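CCMAN5 (Cellulosimicrobium cellulans, PDB 2XSG) hydrolyses alpha-mannosidic linkages as a family GH92 glycoside hydrolase, probably exposing mannose-6-phosphate on yeast-type glycans of recombinant lysosomal enzymes. Local coordinates at residues A[38-44]-A[58-64]; A[79-84]-A[157-163]. Numbering follows the deposited sequence.

Contact 1 of 2, residues A[38-44]-A[58-64]; sequences KVNPRTT and KISGFTH
Strands 40-44 and 58-63 run antiparallel, their axes 4.3 Å apart at 137°. Asn-40 and Thr-63 form a hydrogen-bonded pair: Asn-40 N to Thr-63 O and Thr-63 N to Asn-40 O, both 3.0 Å. Before it, Lys-38 N donates to His-64 O (2.9 Å). Pro-41 faces Phe-62 in a non-hydrogen-bonded pair, where the missing amide proton costs this pairing nothing; Thr-43 then faces Ile-59, so the register slips by one residue. This is a beta bulge on the 58-63 side, at Ser-60 (phi/psi -85/-72) and Gly-61 (-159/-152). Arg-42 spans it, receiving Ser-60 N at its O (2.9 Å) and giving its N to Gly-61 O (2.8 Å); beyond, Thr-44 N reaches Lys-58 O (2.9 Å). Such a bulge accentuates strand twist, here within the N-terminal domain of the GH92 enzyme. Pro-41, Ile-59 and Phe-62 share one apolar face (Pro-41 CB to Ile-59 CD1 4.0 Å, to Phe-62 CE1 3.9 Å), covered by strands 112-121 and 133-140. Thr-63, chi1 p, directs OG1 to two waters: one (2.8 Å) donates to Lys-38 O (2.7 Å), the other (2.6 Å) accepts from Arg-42 NH1 (3.2 Å). Arg-42 NH2 is bonded to Asn-167, Lys-38 NZ forms a salt bridge with Asp-68, and Thr-43 OG1 bonds to Gly-46 O and Asp-53 N.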
loop_
_atom_site.group_PDB
_atom_site.type_symbol
_atom_site.label_atom_id
_atom_site.label_comp_id
_atom_site.label_asym_id
_atom_site.label_seq_id
_atom_site.Cartn_x
_atom_site.Cartn_y
_atom_site.Cartn_z
ATOM N N LYS A 38 14.164 4.459 -0.619
ATOM C CA LYS A 38 13.812 3.255 0.128
ATOM C C LYS A 38 15.036 2.376 0.069
ATOM O O LYS A 38 15.271 1.713 -0.947
ATOM C CB LYS A 38 12.610 2.539 -0.514
ATOM C CG LYS A 38 11.277 3.314 -0.397
ATOM C CD LYS A 38 10.125 2.564 -1.060
ATOM C CE LYS A 38 8.912 2.501 -0.151
ATOM N NZ LYS A 38 8.162 3.751 -0.049
ATOM N N VAL A 39 15.827 2.390 1.147
ATOM C CA VAL A 39 17.152 1.780 1.116
ATOM C C VAL A 39 16.988 0.358 1.653
ATOM O O VAL A 39 17.005 0.127 2.869
ATOM C CB VAL A 39 18.183 2.577 1.920
ATOM C CG1 VAL A 39 19.594 2.178 1.518
ATOM C CG2 VAL A 39 17.981 4.077 1.732
ATOM N N ASN A 40 16.791 -0.567 0.719
ATOM C CA ASN A 40 16.398 -1.946 1.035
ATOM C C ASN A 40 17.557 -2.894 0.844
ATOM O O ASN A 40 18.119 -2.956 -0.258
ATOM C CB ASN A 40 15.245 -2.395 0.134
ATOM C CG ASN A 40 14.475 -3.590 0.700
ATOM O OD1 ASN A 40 14.077 -4.488 -0.045
ATOM N ND2 ASN A 40 14.277 -3.612 2.021
ATOM N N PRO A 41 17.911 -3.656 1.905
ATOM C CA PRO A 41 18.868 -4.728 1.706
ATOM C C PRO A 41 18.325 -5.687 0.653
ATOM O O PRO A 41 17.109 -5.812 0.535
ATOM C CB PRO A 41 18.898 -5.427 3.086
ATOM C CG PRO A 41 17.586 -5.027 3.756
ATOM C CD PRO A 41 17.400 -3.623 3.291
ATOM N N ARG A 42 19.208 -6.343 -0.103
ATOM C CA ARG A 42 18.799 -7.343 -1.088
ATOM C C ARG A 42 19.297 -8.730 -0.735
ATOM O O ARG A 42 20.499 -8.971 -0.732
ATOM C CB ARG A 42 19.321 -6.975 -2.480
ATOM C CG ARG A 42 18.638 -7.733 -3.626
ATOM C CD ARG A 42 18.890 -6.992 -4.956
ATOM N NE ARG A 42 18.005 -7.419 -6.048
ATOM C CZ ARG A 42 16.741 -7.019 -6.210
ATOM N NH1 ARG A 42 16.177 -6.210 -5.323
ATOM N NH2 ARG A 42 16.027 -7.460 -7.249
ATOM N N THR A 43 18.389 -9.660 -0.474
ATOM C CA THR A 43 18.833 -11.023 -0.160
ATOM C C THR A 43 19.208 -11.795 -1.427
ATOM O O THR A 43 18.842 -11.405 -2.534
ATOM C CB THR A 43 17.814 -11.828 0.691
ATOM O OG1 THR A 43 16.578 -11.974 -0.010
ATOM C CG2 THR A 43 17.564 -11.149 2.025
ATOM N N THR A 44 19.944 -12.886 -1.255
ATOM C CA THR A 44 20.302 -13.755 -2.382
ATOM C C THR A 44 20.440 -15.183 -1.865
ATOM O O THR A 44 20.843 -15.377 -0.708
ATOM C CB THR A 44 21.609 -13.263 -3.060
ATOM O OG1 THR A 44 22.006 -14.188 -4.073
ATOM C CG2 THR A 44 22.745 -13.085 -2.034
ATOM N N LYS A 58 21.898 -14.721 2.915
ATOM C CA LYS A 58 22.885 -13.886 2.259
ATOM C C LYS A 58 22.274 -12.594 1.750
ATOM O O LYS A 58 21.112 -12.556 1.354
ATOM C CB LYS A 58 23.586 -14.633 1.131
ATOM C CG LYS A 58 24.546 -15.695 1.647
ATOM C CD LYS A 58 24.831 -16.731 0.602
ATOM C CE LYS A 58 25.717 -17.819 1.174
ATOM N NZ LYS A 58 25.941 -18.853 0.148
ATOM N N ILE A 59 23.088 -11.548 1.786
ATOM C CA ILE A 59 22.737 -10.234 1.287
ATOM C C ILE A 59 23.832 -9.774 0.335
ATOM O O ILE A 59 25.017 -9.916 0.620
ATOM C CB ILE A 59 22.569 -9.230 2.456
ATOM C CG1 ILE A 59 21.242 -9.505 3.185
ATOM C CG2 ILE A 59 22.714 -7.767 1.982
ATOM C CD1 ILE A 59 20.950 -8.572 4.350
ATOM N N SER A 60 23.419 -9.229 -0.803
ATOM C CA SER A 60 24.344 -8.616 -1.734
ATOM C C SER A 60 24.584 -7.169 -1.289
ATOM O O SER A 60 25.640 -6.866 -0.735
ATOM C CB SER A 60 23.782 -8.720 -3.157
ATOM O OG SER A 60 22.469 -8.172 -3.192
ATOM N N GLY A 61 23.598 -6.291 -1.460
ATOM C CA GLY A 61 23.736 -4.873 -1.105
ATOM C C GLY A 61 22.420 -4.133 -0.877
ATOM O O GLY A 61 21.421 -4.733 -0.487
ATOM N N PHE A 62 22.420 -2.824 -1.132
ATOM C CA PHE A 62 21.239 -1.981 -0.917
ATOM C C PHE A 62 20.745 -1.314 -2.198
ATOM O O PHE A 62 21.526 -0.720 -2.937
ATOM C CB PHE A 62 21.543 -0.922 0.143
ATOM C CG PHE A 62 21.959 -1.509 1.462
ATOM C CD1 PHE A 62 20.998 -1.848 2.412
ATOM C CD2 PHE A 62 23.302 -1.759 1.740
ATOM C CE1 PHE A 62 21.353 -2.403 3.620
ATOM C CE2 PHE A 62 23.678 -2.322 2.966
ATOM C CZ PHE A 62 22.693 -2.649 3.909
ATOM N N THR A 63 19.442 -1.440 -2.455
ATOM C CA THR A 63 18.773 -0.790 -3.574
ATOM C C THR A 63 18.100 0.447 -3.001
ATOM O O THR A 63 17.954 0.541 -1.783
ATOM C CB THR A 63 17.732 -1.723 -4.211
ATOM O OG1 THR A 63 16.846 -2.223 -3.202
ATOM C CG2 THR A 63 18.418 -2.892 -4.855
ATOM N N HIS A 64 17.725 1.412 -3.854
ATOM C CA HIS A 64 17.289 2.714 -3.347
ATOM C C HIS A 64 15.858 3.089 -3.712
ATOM O O HIS A 64 15.335 4.090 -3.213
ATOM C CB HIS A 64 18.285 3.816 -3.757
ATOM C CG HIS A 64 19.602 3.700 -3.058
ATOM N ND1 HIS A 64 20.512 2.710 -3.354
ATOM C CD2 HIS A 64 20.121 4.389 -2.014
ATOM C CE1 HIS A 64 21.555 2.819 -2.549
ATOM N NE2 HIS A 64 21.345 3.836 -1.734
HETATM O O HOH W 1 14.877 -0.412 -2.506
HETATM O O HOH W 2 16.605 -4.752 -2.521
HETATM O O HOH W 3 20.454 -17.057 1.410
#

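Contact 2 of 2, residues A[79-84]-A[157-163]; sequences LLVVPT and PSLVVDL
Five residues pair without a break, from Leu-80 with Asp-162 to Thr-84 with Ser-158, and Leu-79 lies across from Leu-163 just before them; strands 80-84 and 158-162 run antiparallel at 157° with axes 4.5 Å apart. Leu-79 enters with positive phi (70/77), after which the backbone is regular. Leu-80 with Asp-162 (Leu-80 N to Asp-162 O 3.0 Å, Asp-162 N to Leu-80 O 2.7 Å), Val-82 with Val-160 (N to O 2.9 Å both ways) and Thr-84 with Ser-158 are hydrogen-bonded pairs; in the last, Ser-158 N to Thr-84 O, 2.9 Å, is weak. Val-81, Val-82, Val-160 and Val-161 all take chi1 t, and their beta-branched side chains suit extended backbone; Val-82 CB and Val-160 CB stand 4.2 Å apart. Leu-159 is m,t, which lays CD2 3.8 Å from Pro-83 CB and 4.3 Å from Val-81 CG1. Pro-83 fits a non-hydrogen-bonded site, where its nitrogen faces away from 158-162. At the other end Leu-163 (m,m) puts CD1 3.9 Å from Leu-79 CG. Buried Asp-162 (chi1 t) is neutralised by Arg-91, with Tyr-97 also bonding OD2 and Glu-164 N bonding OD1; Ser-158 OG bonds Leu-238 O. Val-81, Pro-83 and Leu-159 pack on strands 144-150 and 248-255 of another sheet, the layered core of a beta-sandwich, as in the N-terminal domain of GH92 enzymes.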
loop_
_atom_site.group_PDB
_atom_site.type_symbol
_atom_site.label_atom_id
_atom_site.label_comp_id
_atom_site.label_asym_id
_atom_site.label_seq_id
_atom_site.Cartn_x
_atom_site.Cartn_y
_atom_site.Cartn_z
ATOM N N LEU A 79 19.446 0.861 -8.415
ATOM C CA LEU A 79 20.646 1.440 -7.834
ATOM C C LEU A 79 21.163 0.573 -6.681
ATOM O O LEU A 79 20.971 0.907 -5.511
ATOM C CB LEU A 79 20.399 2.879 -7.381
ATOM C CG LEU A 79 21.540 3.902 -7.485
ATOM C CD1 LEU A 79 20.970 5.324 -7.525
ATOM C CD2 LEU A 79 22.540 3.755 -6.335
ATOM N N LEU A 80 21.814 -0.530 -7.037
ATOM C CA LEU A 80 22.308 -1.474 -6.052
ATOM C C LEU A 80 23.719 -1.098 -5.644
ATOM O O LEU A 80 24.621 -1.023 -6.484
ATOM C CB LEU A 80 22.231 -2.920 -6.578
ATOM C CG LEU A 80 22.758 -4.049 -5.670
ATOM C CD1 LEU A 80 21.837 -4.273 -4.476
ATOM C CD2 LEU A 80 22.925 -5.347 -6.473
ATOM N N VAL A 81 23.896 -0.840 -4.352
ATOM C CA VAL A 81 25.214 -0.547 -3.779
ATOM C C VAL A 81 25.706 -1.737 -2.943
ATOM O O VAL A 81 25.074 -2.111 -1.963
ATOM C CB VAL A 81 25.174 0.735 -2.913
ATOM C CG1 VAL A 81 26.509 0.937 -2.133
ATOM C CG2 VAL A 81 24.803 1.985 -3.773
ATOM N N VAL A 82 26.829 -2.320 -3.359
ATOM C CA VAL A 82 27.368 -3.535 -2.775
ATOM C C VAL A 82 28.768 -3.288 -2.200
ATOM O O VAL A 82 29.705 -3.012 -2.968
ATOM C CB VAL A 82 27.483 -4.681 -3.837
ATOM C CG1 VAL A 82 28.036 -5.957 -3.206
ATOM C CG2 VAL A 82 26.138 -4.963 -4.486
ATOM N N PRO A 83 28.931 -3.414 -0.866
ATOM C CA PRO A 83 30.262 -3.305 -0.271
ATOM C C PRO A 83 31.067 -4.593 -0.477
ATOM O O PRO A 83 30.516 -5.695 -0.371
ATOM C CB PRO A 83 29.955 -3.101 1.216
ATOM C CG PRO A 83 28.684 -3.864 1.427
ATOM C CD PRO A 83 27.897 -3.657 0.160
ATOM N N THR A 84 32.355 -4.451 -0.779
ATOM C CA THR A 84 33.212 -5.606 -1.025
ATOM C C THR A 84 34.685 -5.272 -0.805
ATOM O O THR A 84 35.096 -4.116 -0.969
ATOM C CB THR A 84 33.004 -6.170 -2.442
ATOM O OG1 THR A 84 33.746 -7.381 -2.585
ATOM C CG2 THR A 84 33.428 -5.161 -3.521
ATOM N N PRO A 157 38.699 -1.212 0.713
ATOM C CA PRO A 157 37.244 -1.086 0.600
ATOM C C PRO A 157 36.811 -0.706 -0.806
ATOM O O PRO A 157 37.509 0.035 -1.517
ATOM C CB PRO A 157 36.910 0.072 1.559
ATOM C CG PRO A 157 38.091 0.175 2.484
ATOM C CD PRO A 157 39.250 -0.136 1.559
ATOM N N SER A 158 35.668 -1.236 -1.211
ATOM C CA SER A 158 35.105 -0.880 -2.497
ATOM C C SER A 158 33.575 -0.931 -2.428
ATOM O O SER A 158 32.995 -1.717 -1.669
ATOM C CB SER A 158 35.658 -1.815 -3.571
ATOM O OG SER A 158 34.950 -1.656 -4.774
ATOM N N LEU A 159 32.930 -0.072 -3.201
ATOM C CA LEU A 159 31.491 -0.126 -3.335
ATOM C C LEU A 159 31.190 -0.240 -4.812
ATOM O O LEU A 159 31.666 0.574 -5.602
ATOM C CB LEU A 159 30.835 1.142 -2.763
ATOM C CG LEU A 159 30.987 1.427 -1.265
ATOM C CD1 LEU A 159 30.289 2.715 -0.885
ATOM C CD2 LEU A 159 30.410 0.287 -0.433
ATOM N N VAL A 160 30.436 -1.266 -5.175
ATOM C CA VAL A 160 29.962 -1.434 -6.534
ATOM C C VAL A 160 28.627 -0.706 -6.599
ATOM O O VAL A 160 27.775 -0.906 -5.715
ATOM C CB VAL A 160 29.755 -2.918 -6.869
ATOM C CG1 VAL A 160 29.026 -3.084 -8.193
ATOM C CG2 VAL A 160 31.098 -3.650 -6.897
ATOM N N VAL A 161 28.456 0.135 -7.615
ATOM C CA VAL A 161 27.177 0.788 -7.852
ATOM C C VAL A 161 26.624 0.146 -9.129
ATOM O O VAL A 161 27.075 0.459 -10.215
ATOM C CB VAL A 161 27.331 2.335 -7.975
ATOM C CG1 VAL A 161 25.985 3.019 -8.185
ATOM C CG2 VAL A 161 28.057 2.925 -6.756
ATOM N N ASP A 162 25.681 -0.781 -8.974
ATOM C CA ASP A 162 25.130 -1.547 -10.093
ATOM C C ASP A 162 23.823 -0.912 -10.581
ATOM O O ASP A 162 22.798 -0.884 -9.855
ATOM C CB ASP A 162 24.909 -2.988 -9.648
ATOM C CG ASP A 162 24.668 -3.935 -10.798
ATOM O OD1 ASP A 162 24.031 -3.556 -11.805
ATOM O OD2 ASP A 162 25.127 -5.087 -10.713
ATOM N N LEU A 163 23.847 -0.415 -11.810
ATOM C CA LEU A 163 22.704 0.326 -12.344
ATOM C C LEU A 163 21.796 -0.509 -13.229
ATOM O O LEU A 163 20.856 0.010 -13.836
ATOM C CB LEU A 163 23.163 1.585 -13.083
ATOM C CG LEU A 163 23.671 2.774 -12.254
ATOM C CD1 LEU A 163 22.753 3.073 -11.061
ATOM C CD2 LEU A 163 25.042 2.513 -11.755
HETATM O O HOH W 4 19.997 -0.387 -10.682
#

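How the contacts relate
Contacts 1 and 2 follow in series along the chain, their centres 10 Å apart, and meet where strand 58-63 lies beside strand 80-84. Phe-62 O and Val-81 N, 2.8 Å apart, probably share a hydrogen bond, and so do His-64 ND1 and Leu-79 O, also at 2.8 Å. Packing adds to this: His-64 CE1 touches Val-81 CG2 at 3.6 Å, and Ser-60 O touches Val-82 CG1 at the same distance. Neither contact supplies a calcium ligand; Asn-588, Glu-589 and Asp-662 form that site in the catalytic domain. In contact 1 the side chain of Lys-38 is about 13 Å from a bound molecule of the buffer compound bis-tris propane (B3P).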